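Local atomic coordinates of trehalose-6-phosphate phosphatase (Neosartorya fumigata, PDB entry 5DXL), a protein that is a HAD-superfamily phosphatase of the trehalose-phosphatase family, with a Rossmann-like core domain and a smaller alpha-beta cap. Residues F23-D28 with K52-D57; K114-V119 with K160-T165; V172-G177 with L181-T186; P209-C214 with S267-S272; R226-S231 with G236-V241. All coordinates share one frame; numbering follows the deposited sequence.

Contact 1 of 5, residues F23-D28 with K52-D57; sequences FMFDYD and KTLAAD
Within 52-57, Leu54 is the side chain that meets Phe23 and Phe25, and its two methyls share the work. Leu54 CD2 sits over the centre of the Phe23 ring, 3.8 Å from the centroid and 9° off the normal, a nearly ideal CH-pi contact. The same Leu54 methyl lies in the plane of the Phe25 ring at its edge, with CD2 3.9 Å from Phe25 CE2. Leu54 CD1 covers the outer part of the first ring, 3.8 Å from Phe23 CZ. With CG anti to the backbone N (chi1 -174°), the leucine fork is carried toward the strand, where CD2 meets both rings. Strand and helix open the beta-alpha-beta unit 21-25, 45-56, 60-65 of the Rossmann-like core, and the strand leads into the Asp26-Tyr27-Asp28 signature of HAD proteins. With a methyl on one ring's face and at another's edge, cohesion here is dispersive and rests on shape fit, with a weak CH-pi component over the Phe23 face.

Contact 2 of 5, residues K114-V119 with K160-T165; sequences KEVMEV and KMLEET
Apolar packing carries most of this contact, and it centres on Leu162, whose CD2 branch meets both valines of the facing helix. Leu162 CD2 lies 4.0 Å from Val119 CG1, the two side chains sliding past one another in opposite directions. The approach to the preceding turn is looser, Val116 CG2 standing 4.3 Å from the same Leu162 CD2. Leu162 has its CG anti to the carbonyl carbon (chi1 -69°), which swings the fork round although its CB does not aim at the valines; with CD1 anti at chi2, toward Val183, the other branch, CD2, is left facing them. Beneath this pair lies the four-stranded antiparallel sheet of the smaller domain. Helices 112-125 and 148-164 cover one face of it, and the order helix, two strands, helix, two strands is consistent with a C2B-type HAD cap; Val116 and Leu162 both reach Val183 of the sheet. Polar groups meet beside this apolar patch without bonding across it: the extended Glu115 places OE2 4.0 Å from Thr165 CB, a van der Waals approach. Within its own segment the threonine is tied back to the helix end: Thr165 OG1 bonds to Met161 O at 2.7 Å from above the carbonyl plane, 35° out of it. That bond fixes the rotation of the Thr165 side chain, which presents CB and OG1 to the glutamate.

Contact 3 of 5, residues V172-G177 with L181-T186; sequences VEVMAG and LEVRPT
Glu182 O is gripped by two neighbouring residues of the facing strand: Met175 N donates to it at 2.7 Å and an almost straight 173°, while Val174 CA brings a CA-H to the same oxygen at 3.3 Å. Glu182 N returns a bond to Met175 O at 2.8 Å. Glu173 and Arg184 form the next hydrogen-bonded pair, with Glu173 N to Arg184 O also 2.8 Å. This is an antiparallel beta hairpin, strands 172-177 and 180-185, and strand 172-177 is an edge of the cap's four-stranded sheet. Its two faces differ in chemistry. On the one bearing Glu173, Met175, Glu182 and Arg184, Glu173 and Arg184 rise side by side as extended chains, each with CG wedged between backbone N and carbonyl carbon (chi1 61° and 69°). They close a salt bridge whose hydrogen bond is weak, Arg184 NH2 to Glu173 OE2 at 3.5 Å. The carboxylate oxygen comes in at the guanidinium edge; Met175 CG lies over one face, 4.1 Å above the plane and shifted toward the rim. The opposite face is apolar: Ala176 CB touches Leu181 CD2 at 4.1 Å, and Val174 and Val183 turn toward helix 148-164.

Contact 4 of 5, residues P209-C214 with S267-S272; sequences PEFVLC and SMLNNS
A small, buried, wholly apolar contact joins strand 211-216, inside the main sheet of the Rossmann-like core, to the last turn of helix 259-270. A single methyl does the touching from the helix side: Leu269 CD1 reaches Phe211 CZ at 4.2 Å and Leu213 CD2 at 4.4 Å. The aromatic and the leucine stand two residues apart on the strand and therefore project from the same face of the sheet, offering the methyl a partner each. Leu269 spans the gap between the backbones by stretching out, with chi2 at -179° carrying CD1 far from its own CA. At these spacings the side chains meet with little pressure, and the methyl approaches the phenyl ring obliquely. The helix ends directly beyond the leucine, and its carbonyl is held by one residue twice over: Ser272 OG bonds to Leu269 O at 2.7 Å, in the carbonyl plane, while Ser272 N reaches the same oxygen at 3.1 Å. The turn that positions Leu269 is thereby closed off with its carbonyl satisfied. Around this point several elements converge: Phe23 of the adjacent strand 21-25 meets both Phe211 and Leu269, Tyr15 of helix 8-17 meets the Phe211 ring edge-to-face, and Asn270 ND2 bonds to Thr50 O, linking helix 259-270 to helix 45-56.

Contact 5 of 5, residues R226-S231 with G236-V241; sequences RALKKS and GHVFSV
Apolar contact comes first, between Leu228 on the helix and Val238 on the strand. Val238 CG1 lies 4.1 Å from Leu228 CD1 and equally far from Leu228 CB, so one valine branch crosses the leucine at a slant and touches it both at its root and at its end. The valine turns that branch to the helix by placing CG1 anti to the backbone N (chi1 176°). A second kind of approach sets hydroxyl against methyl: Ser240 OG is 3.5 Å from Leu228 CD1, a van der Waals contact only. Val238 and Ser240, two residues apart, face the helix together, while Phe239 between them points the other way, toward helix 8-17. The elements belong to the beta-alpha-beta unit 211-216, 222-229, 238-243, part of the Rossmann-like core, and Leu228 also packs on Val212 and Cys214 of its first strand. Side-chain hydrogen bonding within the two segments occurs at the end of the helix. There Leu228 O accepts twice from one residue, from Ser231 OG at 2.9 Å and from Ser231 N at 3.1 Å, which holds the serine against the helix end; Ser231 OG also bonds to Leu233 N in the loop leading on to the strand.

Overall arrangement
From the N terminus, contact 1 closes the first loop, strand 21-25 to helix 45-56, within the core domain. After further strands of the core sheet the chain enters the cap, where contact 2 brings two helices together across 40 intervening residues and contact 3 closes a short hairpin; the two touch through Leu162 and Val183. Back in the core, contact 4 spans residues 209-272, and contact 5 is nested inside that loop; the remaining loops follow in series, and none cross. Contacts 1, 4 and 5 all reach the same sheet, neighbouring strands 21-25, 211-216 and 238-243 binding them into one body. Cap and core groups stay apart, contacts 3 and 5 approaching to about 10 Å between nearest atoms.

Contact 1 of 5, residues F23-D28 with K52-D57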
# COMPACT_ATOMS: atom_id res chain seq x y z
N PHE A 23 -4.90 10.77 4.50
CA PHE A 23 -3.70 10.65 3.64
C PHE A 23 -3.21 9.22 3.63
O PHE A 23 -3.07 8.60 4.69
CB PHE A 23 -2.58 11.56 4.15
CG PHE A 23 -2.88 13.03 4.05
CD1 PHE A 23 -2.45 13.76 2.96
CD2 PHE A 23 -3.57 13.69 5.06
CE1 PHE A 23 -2.72 15.12 2.86
CE2 PHE A 23 -3.85 15.05 4.96
CZ PHE A 23 -3.41 15.77 3.88
N MSE A 24 -2.97 8.66 2.45
CA MSE A 24 -2.39 7.33 2.35
C MSE A 24 -1.20 7.40 1.40
O MSE A 24 -1.38 7.67 0.21
CB MSE A 24 -3.45 6.32 1.88
CG MSE A 24 -4.61 6.21 2.87
SE MSE A 24 -6.05 4.96 2.36
CE MSE A 24 -6.72 5.85 0.78
N PHE A 25 -0.01 7.16 1.93
CA PHE A 25 1.23 7.27 1.16
C PHE A 25 1.99 5.95 1.10
O PHE A 25 2.26 5.37 2.15
CB PHE A 25 2.20 8.27 1.80
CG PHE A 25 1.62 9.64 2.05
CD1 PHE A 25 0.79 10.25 1.13
CD2 PHE A 25 1.94 10.30 3.21
CE1 PHE A 25 0.28 11.53 1.39
CE2 PHE A 25 1.45 11.59 3.46
CZ PHE A 25 0.64 12.20 2.55
N ASP A 26 2.36 5.51 -0.09
CA ASP A 26 3.45 4.55 -0.19
C ASP A 26 4.71 5.29 0.27
O ASP A 26 4.73 6.53 0.29
CB ASP A 26 3.58 4.01 -1.63
CG ASP A 26 4.45 2.75 -1.74
OD1 ASP A 26 5.01 2.28 -0.74
OD2 ASP A 26 4.55 2.23 -2.87
N TYR A 27 5.74 4.56 0.68
CA TYR A 27 6.96 5.22 1.13
C TYR A 27 8.04 5.22 0.03
O TYR A 27 8.28 6.26 -0.60
CB TYR A 27 7.50 4.56 2.42
CG TYR A 27 8.80 5.18 2.84
CD1 TYR A 27 8.84 6.51 3.26
CD2 TYR A 27 9.99 4.48 2.76
CE1 TYR A 27 10.03 7.12 3.61
CE2 TYR A 27 11.20 5.08 3.11
CZ TYR A 27 11.20 6.39 3.53
OH TYR A 27 12.39 7.00 3.87
N ASP A 28 8.67 4.08 -0.22
CA ASP A 28 9.71 4.02 -1.24
C ASP A 28 9.17 4.39 -2.61
O ASP A 28 8.09 3.97 -3.00
CB ASP A 28 10.32 2.62 -1.29
CG ASP A 28 11.15 2.32 -0.07
OD1 ASP A 28 12.26 2.89 0.03
OD2 ASP A 28 10.70 1.55 0.79
N LYS A 52 5.89 14.75 10.14
CA LYS A 52 5.56 15.09 11.52
C LYS A 52 4.59 16.26 11.57
O LYS A 52 3.60 16.24 12.32
CB LYS A 52 6.83 15.39 12.30
CG LYS A 52 6.55 15.78 13.74
CD LYS A 52 7.84 16.05 14.48
CE LYS A 52 7.56 16.46 15.92
NZ LYS A 52 8.82 16.68 16.68
N THR A 53 4.85 17.28 10.75
CA THR A 53 4.01 18.46 10.72
C THR A 53 2.61 18.13 10.19
O THR A 53 1.61 18.58 10.74
CB THR A 53 4.67 19.57 9.89
OG1 THR A 53 5.88 19.98 10.54
CG2 THR A 53 3.74 20.78 9.73
N LEU A 54 2.54 17.31 9.15
CA LEU A 54 1.24 16.93 8.61
C LEU A 54 0.41 16.16 9.64
O LEU A 54 -0.78 16.42 9.81
CB LEU A 54 1.42 16.09 7.33
CG LEU A 54 0.12 15.75 6.59
CD1 LEU A 54 -0.41 17.00 5.89
CD2 LEU A 54 0.33 14.62 5.58
N ALA A 55 1.06 15.23 10.34
CA ALA A 55 0.36 14.35 11.27
C ALA A 55 0.01 15.05 12.58
O ALA A 55 -0.82 14.57 13.33
CB ALA A 55 1.19 13.10 11.54
N ALA A 56 0.66 16.17 12.84
CA ALA A 56 0.42 16.89 14.10
C ALA A 56 -0.99 17.46 14.16
O ALA A 56 -1.58 17.58 15.24
CB ALA A 56 1.44 18.00 14.26
N ASP A 57 -1.53 17.81 13.00
CA ASP A 57 -2.89 18.35 12.88
C ASP A 57 -3.90 17.22 13.04
O ASP A 57 -3.94 16.29 12.23
CB ASP A 57 -3.05 19.05 11.53
CG ASP A 57 -4.38 19.76 11.36
OD1 ASP A 57 -5.39 19.39 11.98
OD2 ASP A 57 -4.40 20.71 10.53

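Contact 2 of 5, residues K114-V119 with K160-T165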
# COMPACT_ATOMS: atom_id res chain seq x y z
N LYS A 114 -0.98 -25.19 5.36
CA LYS A 114 -0.75 -26.62 5.45
C LYS A 114 -1.11 -27.29 4.13
O LYS A 114 -0.35 -28.10 3.60
CB LYS A 114 -1.56 -27.24 6.61
CG LYS A 114 -1.35 -28.74 6.77
CD LYS A 114 -2.06 -29.29 8.02
CE LYS A 114 -1.88 -30.80 8.12
NZ LYS A 114 -2.27 -31.32 9.46
N GLU A 115 -2.27 -26.94 3.59
CA GLU A 115 -2.73 -27.56 2.36
C GLU A 115 -1.89 -27.10 1.16
O GLU A 115 -1.56 -27.90 0.29
CB GLU A 115 -4.20 -27.25 2.11
CG GLU A 115 -4.81 -28.09 1.01
CD GLU A 115 -6.32 -28.01 0.97
OE1 GLU A 115 -6.91 -27.48 1.93
OE2 GLU A 115 -6.92 -28.48 -0.03
N VAL A 116 -1.55 -25.82 1.13
CA VAL A 116 -0.75 -25.30 0.02
C VAL A 116 0.63 -25.95 0.00
O VAL A 116 1.14 -26.30 -1.07
CB VAL A 116 -0.63 -23.76 0.07
CG1 VAL A 116 0.38 -23.25 -0.97
CG2 VAL A 116 -1.98 -23.12 -0.17
N MSE A 117 1.24 -26.14 1.17
CA MSE A 117 2.52 -26.83 1.25
C MSE A 117 2.41 -28.27 0.71
O MSE A 117 3.28 -28.73 -0.03
CB MSE A 117 3.05 -26.86 2.69
CG MSE A 117 3.59 -25.52 3.18
SE MSE A 117 5.03 -24.84 2.03
CE MSE A 117 6.32 -26.24 2.33
N GLU A 118 1.35 -28.96 1.09
CA GLU A 118 1.14 -30.34 0.66
C GLU A 118 1.02 -30.40 -0.86
O GLU A 118 1.66 -31.24 -1.51
CB GLU A 118 -0.11 -30.91 1.34
CG GLU A 118 -0.25 -32.41 1.23
CD GLU A 118 -1.34 -32.95 2.14
OE1 GLU A 118 -1.75 -32.22 3.08
OE2 GLU A 118 -1.78 -34.09 1.92
N VAL A 119 0.23 -29.49 -1.43
CA VAL A 119 0.05 -29.41 -2.87
C VAL A 119 1.34 -29.01 -3.58
O VAL A 119 1.75 -29.64 -4.55
CB VAL A 119 -1.06 -28.41 -3.23
CG1 VAL A 119 -1.07 -28.10 -4.73
CG2 VAL A 119 -2.42 -28.93 -2.77
N LYS A 160 -5.22 -24.21 -11.01
CA LYS A 160 -6.63 -24.57 -11.07
C LYS A 160 -7.04 -25.33 -9.81
O LYS A 160 -8.09 -25.06 -9.22
CB LYS A 160 -6.92 -25.40 -12.33
CG LYS A 160 -8.35 -25.92 -12.37
CD LYS A 160 -8.63 -26.73 -13.64
CE LYS A 160 -9.98 -27.42 -13.55
NZ LYS A 160 -10.47 -27.88 -14.88
N MSE A 161 -6.19 -26.25 -9.38
CA MSE A 161 -6.45 -27.04 -8.19
C MSE A 161 -6.60 -26.15 -6.95
O MSE A 161 -7.56 -26.29 -6.19
CB MSE A 161 -5.35 -28.05 -7.97
CG MSE A 161 -5.51 -28.87 -6.71
SE MSE A 161 -4.47 -30.50 -6.83
CE MSE A 161 -5.30 -31.21 -8.42
N LEU A 162 -5.66 -25.23 -6.76
CA LEU A 162 -5.70 -24.32 -5.61
C LEU A 162 -6.92 -23.41 -5.63
O LEU A 162 -7.52 -23.15 -4.58
CB LEU A 162 -4.42 -23.48 -5.56
CG LEU A 162 -3.18 -24.31 -5.22
CD1 LEU A 162 -1.90 -23.51 -5.35
CD2 LEU A 162 -3.30 -24.93 -3.84
N GLU A 163 -7.30 -22.93 -6.81
CA GLU A 163 -8.44 -22.03 -6.93
C GLU A 163 -9.75 -22.72 -6.56
O GLU A 163 -10.66 -22.10 -5.99
CB GLU A 163 -8.54 -21.47 -8.35
CG GLU A 163 -7.48 -20.43 -8.67
CD GLU A 163 -7.41 -20.10 -10.16
OE1 GLU A 163 -7.88 -20.92 -10.98
OE2 GLU A 163 -6.89 -19.02 -10.51
N GLU A 164 -9.85 -24.01 -6.87
CA GLU A 164 -11.09 -24.75 -6.66
C GLU A 164 -11.19 -25.35 -5.26
O GLU A 164 -12.23 -25.88 -4.88
CB GLU A 164 -11.22 -25.85 -7.71
CG GLU A 164 -11.53 -25.31 -9.09
CD GLU A 164 -11.39 -26.35 -10.17
OE1 GLU A 164 -11.10 -27.53 -9.85
OE2 GLU A 164 -11.58 -25.99 -11.36
N THR A 165 -10.10 -25.28 -4.50
CA THR A 165 -10.07 -25.88 -3.18
C THR A 165 -9.70 -24.85 -2.12
O THR A 165 -10.57 -24.25 -1.48
CB THR A 165 -9.09 -27.08 -3.11
OG1 THR A 165 -7.79 -26.67 -3.54
CG2 THR A 165 -9.57 -28.21 -4.02

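Contact 3 of 5, residues V172-G177 with L181-T186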
# COMPACT_ATOMS: atom_id res chain seq x y z
N VAL A 172 -7.73 -16.31 0.69
CA VAL A 172 -6.42 -16.20 0.06
C VAL A 172 -6.60 -16.03 -1.43
O VAL A 172 -7.66 -16.33 -1.98
CB VAL A 172 -5.53 -17.44 0.32
CG1 VAL A 172 -5.25 -17.59 1.81
CG2 VAL A 172 -6.18 -18.71 -0.24
N GLU A 173 -5.56 -15.55 -2.10
CA GLU A 173 -5.62 -15.54 -3.54
C GLU A 173 -4.39 -16.21 -4.12
O GLU A 173 -3.34 -16.27 -3.49
CB GLU A 173 -5.76 -14.12 -4.07
CG GLU A 173 -4.64 -13.21 -3.72
CD GLU A 173 -4.99 -11.78 -4.04
OE1 GLU A 173 -6.08 -11.55 -4.61
OE2 GLU A 173 -4.19 -10.88 -3.71
N VAL A 174 -4.56 -16.72 -5.34
CA VAL A 174 -3.49 -17.39 -6.05
C VAL A 174 -2.99 -16.47 -7.16
O VAL A 174 -3.77 -16.02 -7.99
CB VAL A 174 -3.98 -18.73 -6.65
CG1 VAL A 174 -2.81 -19.54 -7.13
CG2 VAL A 174 -4.78 -19.52 -5.61
N MSE A 175 -1.69 -16.17 -7.14
CA MSE A 175 -1.07 -15.25 -8.09
C MSE A 175 -0.14 -16.02 -9.02
O MSE A 175 0.51 -16.97 -8.59
CB MSE A 175 -0.27 -14.14 -7.38
CG MSE A 175 -0.91 -13.50 -6.15
SE MSE A 175 -2.38 -12.32 -6.64
CE MSE A 175 -1.38 -10.99 -7.67
N ALA A 176 -0.04 -15.61 -10.28
CA ALA A 176 0.95 -16.19 -11.18
C ALA A 176 2.02 -15.16 -11.53
O ALA A 176 1.72 -14.13 -12.13
CB ALA A 176 0.28 -16.72 -12.43
N GLY A 177 3.25 -15.44 -11.12
CA GLY A 177 4.40 -14.64 -11.51
C GLY A 177 4.99 -15.24 -12.77
O GLY A 177 4.43 -16.19 -13.31
N LEU A 181 4.12 -19.56 -8.91
CA LEU A 181 2.76 -19.47 -8.38
C LEU A 181 2.86 -19.05 -6.93
O LEU A 181 3.67 -19.60 -6.19
CB LEU A 181 2.04 -20.81 -8.46
CG LEU A 181 1.54 -21.36 -9.79
CD1 LEU A 181 0.68 -22.59 -9.48
CD2 LEU A 181 0.75 -20.29 -10.53
N GLU A 182 2.03 -18.11 -6.51
CA GLU A 182 2.07 -17.65 -5.12
C GLU A 182 0.68 -17.68 -4.50
O GLU A 182 -0.30 -17.34 -5.16
CB GLU A 182 2.65 -16.24 -5.05
CG GLU A 182 2.69 -15.63 -3.66
CD GLU A 182 3.32 -14.24 -3.69
OE1 GLU A 182 3.99 -13.91 -4.69
OE2 GLU A 182 3.13 -13.48 -2.73
N VAL A 183 0.60 -18.12 -3.25
CA VAL A 183 -0.63 -18.02 -2.48
C VAL A 183 -0.37 -17.12 -1.29
O VAL A 183 0.62 -17.28 -0.59
CB VAL A 183 -1.13 -19.39 -1.99
CG1 VAL A 183 -2.47 -19.24 -1.30
CG2 VAL A 183 -1.26 -20.35 -3.19
N ARG A 184 -1.26 -16.16 -1.08
CA ARG A 184 -1.13 -15.22 0.03
C ARG A 184 -2.50 -14.72 0.45
O ARG A 184 -3.48 -14.83 -0.29
CB ARG A 184 -0.25 -14.05 -0.40
CG ARG A 184 -0.94 -13.19 -1.42
CD ARG A 184 -0.03 -12.13 -1.98
NE ARG A 184 -0.83 -11.15 -2.71
CZ ARG A 184 -0.32 -10.09 -3.32
NH1 ARG A 184 0.99 -9.87 -3.28
NH2 ARG A 184 -1.12 -9.25 -3.95
N PRO A 185 -2.60 -14.16 1.66
CA PRO A 185 -3.91 -13.68 2.11
C PRO A 185 -4.41 -12.51 1.28
O PRO A 185 -3.61 -11.73 0.77
CB PRO A 185 -3.65 -13.24 3.55
CG PRO A 185 -2.46 -14.01 3.96
CD PRO A 185 -1.60 -14.08 2.73
N THR A 186 -5.73 -12.38 1.16
CA THR A 186 -6.31 -11.26 0.43
C THR A 186 -5.95 -9.92 1.08
O THR A 186 -5.91 -8.89 0.40
CB THR A 186 -7.84 -11.40 0.33
OG1 THR A 186 -8.41 -11.48 1.64
CG2 THR A 186 -8.19 -12.66 -0.45

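Contact 4 of 5, residues P209-C214 with S267-S272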
# COMPACT_ATOMS: atom_id res chain seq x y z
N PRO A 209 -14.40 11.43 5.34
CA PRO A 209 -13.47 12.54 5.15
C PRO A 209 -13.85 13.31 3.90
O PRO A 209 -14.26 12.70 2.92
CB PRO A 209 -12.11 11.84 5.00
CG PRO A 209 -12.43 10.48 4.53
CD PRO A 209 -13.76 10.12 5.16
N GLU A 210 -13.72 14.63 3.94
CA GLU A 210 -14.01 15.47 2.78
C GLU A 210 -12.76 15.69 1.94
O GLU A 210 -12.78 16.44 0.97
CB GLU A 210 -14.57 16.83 3.22
CG GLU A 210 -15.94 16.78 3.87
CD GLU A 210 -16.24 18.06 4.63
OE1 GLU A 210 -15.82 18.17 5.80
OE2 GLU A 210 -16.87 18.97 4.04
N PHE A 211 -11.67 15.05 2.34
CA PHE A 211 -10.41 15.18 1.60
C PHE A 211 -9.65 13.88 1.73
O PHE A 211 -9.39 13.42 2.85
CB PHE A 211 -9.59 16.36 2.13
CG PHE A 211 -8.24 16.54 1.48
CD1 PHE A 211 -8.06 17.46 0.46
CD2 PHE A 211 -7.14 15.80 1.92
CE1 PHE A 211 -6.81 17.64 -0.12
CE2 PHE A 211 -5.89 15.98 1.35
CZ PHE A 211 -5.72 16.90 0.34
N VAL A 212 -9.30 13.28 0.60
CA VAL A 212 -8.45 12.08 0.58
C VAL A 212 -7.33 12.31 -0.41
O VAL A 212 -7.58 12.64 -1.56
CB VAL A 212 -9.23 10.81 0.18
CG1 VAL A 212 -8.31 9.61 0.20
CG2 VAL A 212 -10.42 10.60 1.10
N LEU A 213 -6.09 12.18 0.05
CA LEU A 213 -4.94 12.22 -0.85
C LEU A 213 -4.21 10.90 -0.76
O LEU A 213 -3.77 10.49 0.32
CB LEU A 213 -4.00 13.37 -0.49
CG LEU A 213 -2.68 13.45 -1.29
CD1 LEU A 213 -2.93 13.65 -2.79
CD2 LEU A 213 -1.83 14.59 -0.76
N CYS A 214 -4.11 10.23 -1.90
CA CYS A 214 -3.52 8.90 -1.95
C CYS A 214 -2.42 8.90 -2.98
O CYS A 214 -2.68 9.20 -4.15
CB CYS A 214 -4.60 7.87 -2.28
SG CYS A 214 -4.02 6.18 -2.52
N SER A 267 4.31 19.93 1.82
CA SER A 267 4.77 21.19 2.46
C SER A 267 3.80 22.34 2.20
O SER A 267 3.51 23.12 3.11
CB SER A 267 6.16 21.56 1.96
OG SER A 267 7.10 20.58 2.36
N MSE A 268 3.28 22.43 0.98
CA MSE A 268 2.30 23.46 0.65
C MSE A 268 1.08 23.32 1.56
O MSE A 268 0.58 24.32 2.08
CB MSE A 268 1.86 23.37 -0.82
CG MSE A 268 0.62 24.25 -1.15
SE MSE A 268 0.05 23.88 -2.97
CE MSE A 268 -0.76 22.14 -2.56
N LEU A 269 0.62 22.09 1.77
CA LEU A 269 -0.54 21.89 2.64
C LEU A 269 -0.20 22.29 4.08
O LEU A 269 -0.99 22.96 4.76
CB LEU A 269 -1.02 20.43 2.59
CG LEU A 269 -1.49 19.94 1.23
CD1 LEU A 269 -1.95 18.49 1.36
CD2 LEU A 269 -2.63 20.81 0.68
N ASN A 270 0.99 21.90 4.53
CA ASN A 270 1.45 22.25 5.88
C ASN A 270 1.52 23.75 6.08
O ASN A 270 1.22 24.24 7.17
CB ASN A 270 2.83 21.65 6.16
CG ASN A 270 2.79 20.14 6.40
OD1 ASN A 270 1.76 19.57 6.72
ND2 ASN A 270 3.95 19.50 6.26
N ASN A 271 1.93 24.47 5.05
CA ASN A 271 2.11 25.92 5.16
C ASN A 271 0.80 26.69 5.20
O ASN A 271 0.81 27.92 5.35
CB ASN A 271 2.98 26.43 4.02
CG ASN A 271 4.42 26.00 4.15
OD1 ASN A 271 4.87 25.65 5.24
ND2 ASN A 271 5.15 26.01 3.04
N SER A 272 -0.32 25.98 5.08
CA SER A 272 -1.62 26.61 5.22
C SER A 272 -2.10 26.57 6.67
O SER A 272 -3.22 26.98 6.97
CB SER A 272 -2.66 25.95 4.30
OG SER A 272 -3.02 24.67 4.78

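Contact 5 of 5, residues R226-S231 with G236-V241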
# COMPACT_ATOMS: atom_id res chain seq x y z
N ARG A 226 -7.66 2.14 -7.45
CA ARG A 226 -8.86 1.36 -7.80
C ARG A 226 -9.87 1.36 -6.67
O ARG A 226 -11.06 1.57 -6.89
CB ARG A 226 -8.49 -0.08 -8.15
CG ARG A 226 -7.97 -0.26 -9.54
CD ARG A 226 -7.88 -1.75 -9.94
NE ARG A 226 -7.12 -1.85 -11.18
CZ ARG A 226 -5.81 -2.05 -11.23
NH1 ARG A 226 -5.11 -2.20 -10.11
NH2 ARG A 226 -5.19 -2.12 -12.41
N ALA A 227 -9.39 1.10 -5.46
CA ALA A 227 -10.28 1.05 -4.32
C ALA A 227 -10.98 2.38 -4.08
O ALA A 227 -12.16 2.42 -3.74
CB ALA A 227 -9.51 0.63 -3.06
N LEU A 228 -10.26 3.49 -4.25
CA LEU A 228 -10.86 4.79 -4.00
C LEU A 228 -11.90 5.12 -5.06
O LEU A 228 -12.87 5.81 -4.78
CB LEU A 228 -9.78 5.87 -3.94
CG LEU A 228 -9.05 5.88 -2.60
CD1 LEU A 228 -7.90 6.86 -2.66
CD2 LEU A 228 -10.01 6.26 -1.49
N LYS A 229 -11.71 4.61 -6.27
CA LYS A 229 -12.71 4.80 -7.33
C LYS A 229 -14.00 4.03 -6.99
O LYS A 229 -15.07 4.33 -7.53
CB LYS A 229 -12.15 4.38 -8.69
CG LYS A 229 -11.24 5.43 -9.29
CD LYS A 229 -10.38 4.90 -10.44
CE LYS A 229 -11.19 4.67 -11.69
NZ LYS A 229 -10.28 4.45 -12.85
N LYS A 230 -13.89 3.07 -6.07
CA LYS A 230 -15.04 2.30 -5.59
C LYS A 230 -15.56 2.74 -4.23
O LYS A 230 -16.43 2.09 -3.66
CB LYS A 230 -14.67 0.81 -5.51
CG LYS A 230 -14.38 0.18 -6.84
CD LYS A 230 -13.76 -1.20 -6.69
CE LYS A 230 -14.72 -2.19 -6.09
NZ LYS A 230 -14.17 -3.57 -6.19
N SER A 231 -15.03 3.85 -3.71
CA SER A 231 -15.30 4.24 -2.32
C SER A 231 -16.69 4.85 -2.13
O SER A 231 -17.23 4.83 -1.02
CB SER A 231 -14.25 5.24 -1.85
OG SER A 231 -14.45 6.50 -2.46
N GLY A 236 -14.65 15.12 -6.30
CA GLY A 236 -13.85 16.28 -5.97
C GLY A 236 -13.26 16.24 -4.57
O GLY A 236 -12.51 17.15 -4.20
N HIS A 237 -13.59 15.21 -3.81
CA HIS A 237 -13.05 15.04 -2.46
C HIS A 237 -11.83 14.10 -2.46
O HIS A 237 -11.12 14.00 -1.45
CB HIS A 237 -14.10 14.46 -1.51
CG HIS A 237 -15.23 15.39 -1.20
ND1 HIS A 237 -15.37 16.63 -1.80
CD2 HIS A 237 -16.27 15.27 -0.35
CE1 HIS A 237 -16.45 17.22 -1.33
NE2 HIS A 237 -17.02 16.42 -0.45
N VAL A 238 -11.61 13.41 -3.57
CA VAL A 238 -10.60 12.36 -3.63
C VAL A 238 -9.54 12.68 -4.67
O VAL A 238 -9.85 12.97 -5.82
CB VAL A 238 -11.23 10.99 -3.97
CG1 VAL A 238 -10.15 9.92 -4.13
CG2 VAL A 238 -12.23 10.59 -2.91
N PHE A 239 -8.27 12.61 -4.25
CA PHE A 239 -7.14 12.85 -5.13
C PHE A 239 -6.24 11.62 -5.11
O PHE A 239 -5.38 11.48 -4.23
CB PHE A 239 -6.36 14.10 -4.70
CG PHE A 239 -7.20 15.35 -4.65
CD1 PHE A 239 -7.97 15.64 -3.54
CD2 PHE A 239 -7.20 16.23 -5.71
CE1 PHE A 239 -8.74 16.79 -3.49
CE2 PHE A 239 -7.96 17.39 -5.67
CZ PHE A 239 -8.74 17.66 -4.55
N SER A 240 -6.46 10.74 -6.08
CA SER A 240 -5.59 9.59 -6.32
C SER A 240 -4.50 10.04 -7.28
O SER A 240 -4.77 10.48 -8.40
CB SER A 240 -6.36 8.41 -6.90
OG SER A 240 -7.22 7.83 -5.92
N VAL A 241 -3.26 9.94 -6.81
CA VAL A 241 -2.13 10.53 -7.52
C VAL A 241 -1.01 9.53 -7.67
O VAL A 241 -0.47 9.05 -6.67
CB VAL A 241 -1.59 11.77 -6.77
CG1 VAL A 241 -0.54 12.50 -7.61
CG2 VAL A 241 -2.72 12.73 -6.37